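Local coordinates for protein aldehyde dehydrogenase 12 (Zea mays, PDB 6D97) that probably oxidises L-glutamate gamma-semialdehyde to glutamate with NAD+ as the last enzyme of proline catabolism in plants, at residues A[175-178]-A[179-182]; A[232-235]-A[236-240]; A[321-324]-A[325-329]. All coordinates share one frame; numbering follows the deposited sequence.

Contact 1. Residues A[175-178]-A[179-182]; sequences GNHL and GQRS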
loop_
_atom_site.group_PDB
_atom_site.type_symbol
_atom_site.label_atom_id
_atom_site.label_comp_id
_atom_site.label_asym_id
_atom_site.label_seq_id
_atom_site.Cartn_x
_atom_site.Cartn_y
_atom_site.Cartn_z
ATOM N N GLY A 175 1.014 -13.590 13.169
ATOM C CA GLY A 175 1.981 -13.772 14.229
ATOM C C GLY A 175 2.755 -15.071 14.091
ATOM O O GLY A 175 2.741 -15.743 13.057
ATOM N N ASN A 176 3.437 -15.433 15.178
ATOM C CA ASN A 176 4.323 -16.593 15.185
ATOM C C ASN A 176 3.597 -17.906 15.443
ATOM O O ASN A 176 4.207 -18.971 15.287
ATOM C CB ASN A 176 5.417 -16.418 16.243
ATOM C CG ASN A 176 6.420 -15.340 15.877
ATOM O OD1 ASN A 176 6.277 -14.655 14.864
ATOM N ND2 ASN A 176 7.446 -15.184 16.708
ATOM N N HIS A 177 2.325 -17.860 15.825
ATOM C CA HIS A 177 1.593 -19.056 16.210
ATOM C C HIS A 177 0.106 -18.735 16.180
ATOM O O HIS A 177 -0.296 -17.572 16.091
ATOM C CB HIS A 177 2.017 -19.546 17.600
ATOM C CG HIS A 177 1.981 -18.479 18.650
ATOM N ND1 HIS A 177 3.120 -17.860 19.120
ATOM C CD2 HIS A 177 0.945 -17.913 19.313
ATOM C CE1 HIS A 177 2.786 -16.962 20.030
ATOM N NE2 HIS A 177 1.472 -16.974 20.165
ATOM N N LEU A 178 -0.703 -19.790 16.264
ATOM C CA LEU A 178 -2.152 -19.647 16.270
ATOM C C LEU A 178 -2.590 -18.643 17.327
ATOM O O LEU A 178 -2.102 -18.660 18.459
ATOM C CB LEU A 178 -2.802 -21.008 16.527
ATOM C CG LEU A 178 -4.326 -21.076 16.633
ATOM C CD1 LEU A 178 -4.970 -20.681 15.310
ATOM C CD2 LEU A 178 -4.757 -22.473 17.040
ATOM N N GLY A 179 -3.493 -17.746 16.942
ATOM C CA GLY A 179 -4.021 -16.764 17.862
ATOM C C GLY A 179 -3.244 -15.471 17.952
ATOM O O GLY A 179 -3.684 -14.554 18.656
ATOM N N GLN A 180 -2.111 -15.359 17.269
ATOM C CA GLN A 180 -1.298 -14.152 17.315
ATOM C C GLN A 180 -1.311 -13.470 15.954
ATOM O O GLN A 180 -1.045 -14.109 14.931
ATOM C CB GLN A 180 0.139 -14.461 17.738
ATOM C CG GLN A 180 0.980 -13.214 17.998
ATOM C CD GLN A 180 2.435 -13.538 18.288
ATOM O OE1 GLN A 180 3.227 -13.776 17.371
ATOM N NE2 GLN A 180 2.791 -13.560 19.568
ATOM N N ARG A 181 -1.629 -12.177 15.949
ATOM C CA ARG A 181 -1.582 -11.354 14.749
ATOM C C ARG A 181 -1.357 -9.917 15.194
ATOM O O ARG A 181 -1.958 -9.470 16.175
ATOM C CB ARG A 181 -2.868 -11.488 13.923
ATOM C CG ARG A 181 -4.123 -11.457 14.769
ATOM C CD ARG A 181 -5.244 -12.293 14.171
ATOM N NE ARG A 181 -6.289 -12.588 15.154
ATOM C CZ ARG A 181 -6.516 -13.792 15.673
ATOM N NH1 ARG A 181 -5.779 -14.826 15.294
ATOM N NH2 ARG A 181 -7.489 -13.966 16.562
ATOM N N SER A 182 -0.473 -9.209 14.500
ATOM C CA SER A 182 -0.116 -7.843 14.861
ATOM C C SER A 182 -0.747 -6.856 13.889
ATOM O O SER A 182 -0.798 -7.105 12.681
ATOM C CB SER A 182 1.403 -7.659 14.881
ATOM O OG SER A 182 1.977 -7.983 13.627
#
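Gln180 passes CB across one face of the His177 ring and reaches back to the backbone of Asn176, closing the end of a beta hairpin. The hairpin joins strands 170-174 and 180-187 of a three-stranded antiparallel sheet. His177 to Gln180 form a type II beta turn, with Gln180 N bonded to His177 O at 3.1 Å. Gly179 sits at the third position with positive phi, where a CB would collide with Leu178 O. His177 CG stands between its backbone N and carbonyl carbon (chi1 51°), which swings the imidazole over Gln180. Gln180 CB makes a CH-pi contact there, 4.1 Å from the His177 centroid. Farther out, Gln180 NE2 comes within 3.4 Å of His177 CE1, the amide plane turned 46° from the ring. Both side chains are held by one carboxylate: Asp533 accepts from Gln180 NE2 through OD2 and is hydrogen-bonded to His177 NE2 through OD1. The hairpin end also lies among other subunits; Asn176 OD1 bonds Arg165 of the second subunit, and Arg181 NH1 bonds Gln475 of the fourth. Asn176 and Gln180 run side by side and point the same way. Gln180 is extended beyond CG, which carries its amide out to the main chain of Asn176. There, Asn176 N gives Gln180 OE1 a nearly straight bond of 2.8 Å (173°), the donor tilted out of the plane of the side-chain carbonyl.

Contact 2. Residues A[232-235]-A[236-240]; sequences EQMI and RLLHD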
loop_
_atom_site.group_PDB
_atom_site.type_symbol
_atom_site.label_atom_id
_atom_site.label_comp_id
_atom_site.label_asym_id
_atom_site.label_seq_id
_atom_site.Cartn_x
_atom_site.Cartn_y
_atom_site.Cartn_z
ATOM N N GLU A 232 -13.619 32.138 9.187
ATOM C CA GLU A 232 -14.790 32.331 10.033
ATOM C C GLU A 232 -16.066 32.050 9.252
ATOM O O GLU A 232 -16.957 31.336 9.727
ATOM C CB GLU A 232 -14.797 33.751 10.602
ATOM C CG GLU A 232 -15.584 33.884 11.893
ATOM C CD GLU A 232 -16.694 34.906 11.810
ATOM O OE1 GLU A 232 -16.755 35.789 12.688
ATOM O OE2 GLU A 232 -17.506 34.828 10.865
ATOM N N GLN A 233 -16.158 32.589 8.034
ATOM C CA GLN A 233 -17.290 32.283 7.163
ATOM C C GLN A 233 -17.304 30.811 6.774
ATOM O O GLN A 233 -18.371 30.192 6.702
ATOM C CB GLN A 233 -17.244 33.168 5.918
ATOM C CG GLN A 233 -17.261 34.654 6.226
ATOM C CD GLN A 233 -18.501 35.071 6.990
ATOM O OE1 GLN A 233 -19.623 34.909 6.512
ATOM N NE2 GLN A 233 -18.307 35.602 8.188
ATOM N N MET A 234 -16.128 30.231 6.523
ATOM C CA MET A 234 -16.070 28.818 6.158
ATOM C C MET A 234 -16.554 27.933 7.301
ATOM O O MET A 234 -17.226 26.921 7.072
ATOM C CB MET A 234 -14.648 28.443 5.743
ATOM C CG MET A 234 -14.523 27.023 5.231
ATOM S SD MET A 234 -15.467 26.769 3.719
ATOM C CE MET A 234 -15.730 25.004 3.812
ATOM N N ILE A 235 -16.239 28.309 8.543
ATOM C CA ILE A 235 -16.672 27.519 9.692
ATOM C C ILE A 235 -18.185 27.581 9.849
ATOM O O ILE A 235 -18.827 26.586 10.211
ATOM C CB ILE A 235 -15.947 27.989 10.964
ATOM C CG1 ILE A 235 -14.468 27.616 10.886
ATOM C CG2 ILE A 235 -16.567 27.357 12.192
ATOM C CD1 ILE A 235 -13.618 28.278 11.950
ATOM N N ARG A 236 -18.783 28.744 9.575
ATOM C CA ARG A 236 -20.239 28.854 9.608
ATOM C C ARG A 236 -20.876 27.937 8.575
ATOM O O ARG A 236 -21.880 27.273 8.859
ATOM C CB ARG A 236 -20.660 30.304 9.377
ATOM C CG ARG A 236 -20.133 31.237 10.442
ATOM C CD ARG A 236 -20.590 32.674 10.257
ATOM N NE ARG A 236 -20.088 33.518 11.338
ATOM C CZ ARG A 236 -20.719 33.712 12.492
ATOM N NH1 ARG A 236 -21.892 33.133 12.714
ATOM N NH2 ARG A 236 -20.178 34.488 13.426
ATOM N N LEU A 237 -20.299 27.883 7.374
ATOM C CA LEU A 237 -20.753 26.930 6.367
ATOM C C LEU A 237 -20.608 25.501 6.872
ATOM O O LEU A 237 -21.528 24.685 6.736
ATOM C CB LEU A 237 -19.965 27.138 5.068
ATOM C CG LEU A 237 -20.190 26.298 3.800
ATOM C CD1 LEU A 237 -19.510 27.000 2.625
ATOM C CD2 LEU A 237 -19.692 24.844 3.907
ATOM N N LEU A 238 -19.449 25.178 7.453
ATOM C CA LEU A 238 -19.211 23.815 7.922
ATOM C C LEU A 238 -20.206 23.422 9.006
ATOM O O LEU A 238 -20.663 22.272 9.050
ATOM C CB LEU A 238 -17.775 23.679 8.428
ATOM C CG LEU A 238 -16.682 23.611 7.360
ATOM C CD1 LEU A 238 -15.302 23.790 7.971
ATOM C CD2 LEU A 238 -16.771 22.284 6.615
ATOM N N HIS A 239 -20.553 24.361 9.890
ATOM C CA HIS A 239 -21.581 24.087 10.888
ATOM C C HIS A 239 -22.921 23.795 10.227
ATOM O O HIS A 239 -23.638 22.877 10.643
ATOM C CB HIS A 239 -21.705 25.263 11.856
ATOM C CG HIS A 239 -20.596 25.345 12.857
ATOM N ND1 HIS A 239 -20.100 26.545 13.315
ATOM C CD2 HIS A 239 -19.890 24.379 13.491
ATOM C CE1 HIS A 239 -19.136 26.316 14.188
ATOM N NE2 HIS A 239 -18.988 25.010 14.314
ATOM N N ASP A 240 -23.271 24.558 9.189
ATOM C CA ASP A 240 -24.487 24.273 8.436
ATOM C C ASP A 240 -24.432 22.920 7.741
ATOM O O ASP A 240 -25.485 22.343 7.454
ATOM C CB ASP A 240 -24.744 25.371 7.404
ATOM C CG ASP A 240 -25.282 26.640 8.029
ATOM O OD1 ASP A 240 -25.531 26.634 9.255
ATOM O OD2 ASP A 240 -25.456 27.639 7.301
#
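Arg236 NE donates to Glu232 OE2 at 2.9 Å, a salt bridge one helical turn apart. The N-H points almost straight at the oxygen (177°). The carboxylate oxygen lies in the guanidinium plane, yet the donor stands above the carboxylate plane. Arg236 is extended from CG to NE, while Glu232 bends at chi2 to run alongside it. Ile235 and His239, the same four residues apart, also lie side by side. Ile235 CG2 comes within 3.4 Å of His239 CE1, and Ile235 O sits over one face of the same ring. Met234 crosses both leucines obliquely, its CE 3.9 Å from Leu238 CG and 4.0 Å from Leu237 CD2. Beneath all of these run ordinary helical backbone bonds, such as His239 N to Ile235 O at 2.8 Å. The helix, 229-240, is the crossover of a beta-alpha-beta unit between strands 218-223 and 249-251 of the Rossmann-type nucleotide-binding domain. Around it, Glu232 OE1 accepts from Gln46 N, and the Arg236 guanidinium makes a cation-pi contact with Trp53. On the apolar side, Phe130 touches Met234 and Leu237, and Leu206 touches Met234 and Leu238.

Contact 3. Residues A[321-324]-A[325-329]; sequences YACS and GQKCS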
loop_
_atom_site.group_PDB
_atom_site.type_symbol
_atom_site.label_atom_id
_atom_site.label_comp_id
_atom_site.label_asym_id
_atom_site.label_seq_id
_atom_site.Cartn_x
_atom_site.Cartn_y
_atom_site.Cartn_z
ATOM N N TYR A 321 5.220 36.218 -9.874
ATOM C CA TYR A 321 4.506 37.467 -9.656
ATOM C C TYR A 321 3.008 37.348 -9.423
ATOM O O TYR A 321 2.399 38.347 -9.023
ATOM C CB TYR A 321 4.754 38.416 -10.835
ATOM C CG TYR A 321 6.215 38.745 -10.984
ATOM C CD1 TYR A 321 6.973 39.110 -9.877
ATOM C CD2 TYR A 321 6.843 38.663 -12.221
ATOM C CE1 TYR A 321 8.311 39.403 -9.999
ATOM C CE2 TYR A 321 8.184 38.952 -12.354
ATOM C CZ TYR A 321 8.912 39.323 -11.241
ATOM O OH TYR A 321 10.249 39.613 -11.363
ATOM N N ALA A 322 2.391 36.191 -9.657
ATOM C CA ALA A 322 1.009 36.011 -9.231
ATOM C C ALA A 322 0.913 36.236 -7.729
ATOM O O ALA A 322 1.815 35.865 -6.974
ATOM C CB ALA A 322 0.500 34.616 -9.595
ATOM N N CYS A 323 -0.176 36.875 -7.302
ATOM C CA CYS A 323 -0.353 37.317 -5.920
ATOM C C CYS A 323 0.776 38.233 -5.464
ATOM O O CYS A 323 1.047 38.325 -4.264
ATOM C CB CYS A 323 -0.475 36.128 -4.958
ATOM S SG CYS A 323 -1.731 34.915 -5.431
ATOM N N SER A 324 1.448 38.900 -6.407
ATOM C CA SER A 324 2.620 39.728 -6.114
ATOM C C SER A 324 3.681 38.930 -5.362
ATOM O O SER A 324 4.305 39.417 -4.418
ATOM C CB SER A 324 2.226 40.986 -5.338
ATOM O OG SER A 324 1.040 41.557 -5.863
ATOM N N GLY A 325 3.867 37.676 -5.772
ATOM C CA GLY A 325 4.875 36.810 -5.196
ATOM C C GLY A 325 4.572 36.290 -3.810
ATOM O O GLY A 325 5.415 35.591 -3.233
ATOM N N GLN A 326 3.399 36.592 -3.256
ATOM C CA GLN A 326 3.073 36.194 -1.888
ATOM C C GLN A 326 2.549 34.756 -1.849
ATOM O O GLN A 326 1.429 34.468 -1.429
ATOM C CB GLN A 326 2.080 37.178 -1.284
ATOM C CG GLN A 326 2.648 38.584 -1.149
ATOM C CD GLN A 326 1.607 39.592 -0.731
ATOM O OE1 GLN A 326 1.601 40.058 0.409
ATOM N NE2 GLN A 326 0.713 39.933 -1.653
ATOM N N LYS A 327 3.404 33.842 -2.305
ATOM C CA LYS A 327 3.191 32.407 -2.188
ATOM C C LYS A 327 4.440 31.783 -1.586
ATOM O O LYS A 327 5.558 32.143 -1.967
ATOM C CB LYS A 327 2.898 31.772 -3.553
ATOM C CG LYS A 327 1.688 32.349 -4.267
ATOM C CD LYS A 327 1.449 31.645 -5.594
ATOM C CE LYS A 327 0.013 31.820 -6.059
ATOM N NZ LYS A 327 -0.207 31.253 -7.409
ATOM N N CYS A 328 4.264 30.848 -0.648
ATOM C CA CYS A 328 5.432 30.126 -0.156
ATOM C C CYS A 328 6.120 29.339 -1.259
ATOM O O CYS A 328 7.246 28.874 -1.053
ATOM C CB CYS A 328 5.057 29.177 0.986
ATOM S SG CYS A 328 3.290 29.103 1.351
ATOM N N SER A 329 5.475 29.189 -2.417
ATOM C CA SER A 329 6.001 28.448 -3.555
ATOM C C SER A 329 6.515 29.347 -4.672
ATOM O O SER A 329 6.914 28.836 -5.723
ATOM C CB SER A 329 4.923 27.508 -4.109
ATOM O OG SER A 329 3.763 28.225 -4.503
#
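The loop between helix 309-321 and strand 331-337 turns sharply where Cys323 meets Gln326. It carries the Gly-Gln-Lys-Cys sequence of the aldehyde dehydrogenase cysteine signature, in which Cys328 is probably the nucleophile. Cys323, Ser324 and Gly325 all have positive phi, so the chain coils left-handed after the helix. Gly325 N bonds back to Ala322 O at 3.0 Å. Cys323 O then takes two bonds from Gln326: the backbone N at 3.1 Å and the side-chain NE2 at the same length. These donors come from opposite faces of the carbonyl plane. The NE2 bond is the straighter (167°), and the acceptor lies in the amide plane of Gln326. Leu367 N donates to OE1 of the same amide, and Gln326 O accepts from Asn199 ND2. With an alanine in place of this glutamine, Leu367 N would probably lose its side-chain acceptor and Cys323 O would keep only the backbone donor of the pair. Gln326 is also the centre of an inverse gamma turn. Beyond it, Lys327 runs extended past CG, and its NZ bonds Gln144 OE1. On the way its CE passes 3.6 Å from Cys323 SG.

Overall arrangement
The three contacts follow one another along the chain and do not touch. Contact 1 stands apart, on the hairpin end among other subunits. Its centre is about 47 Å from that of contact 2 and 54 Å from that of contact 3, and it lies away from the NAD site. Contacts 2 and 3 are nearer the cofactor, with centres about 27 Å apart and nearest atoms about 18 Å apart. The side chain of Ile235 in contact 2 is about 13 Å from the bound NAD and about 10 Å from those of Lys222 and Thr196, which bind it. In contact 3 the side chain of Gln326 is about 8 Å from NAD and touches Phe198 of the ligand pocket.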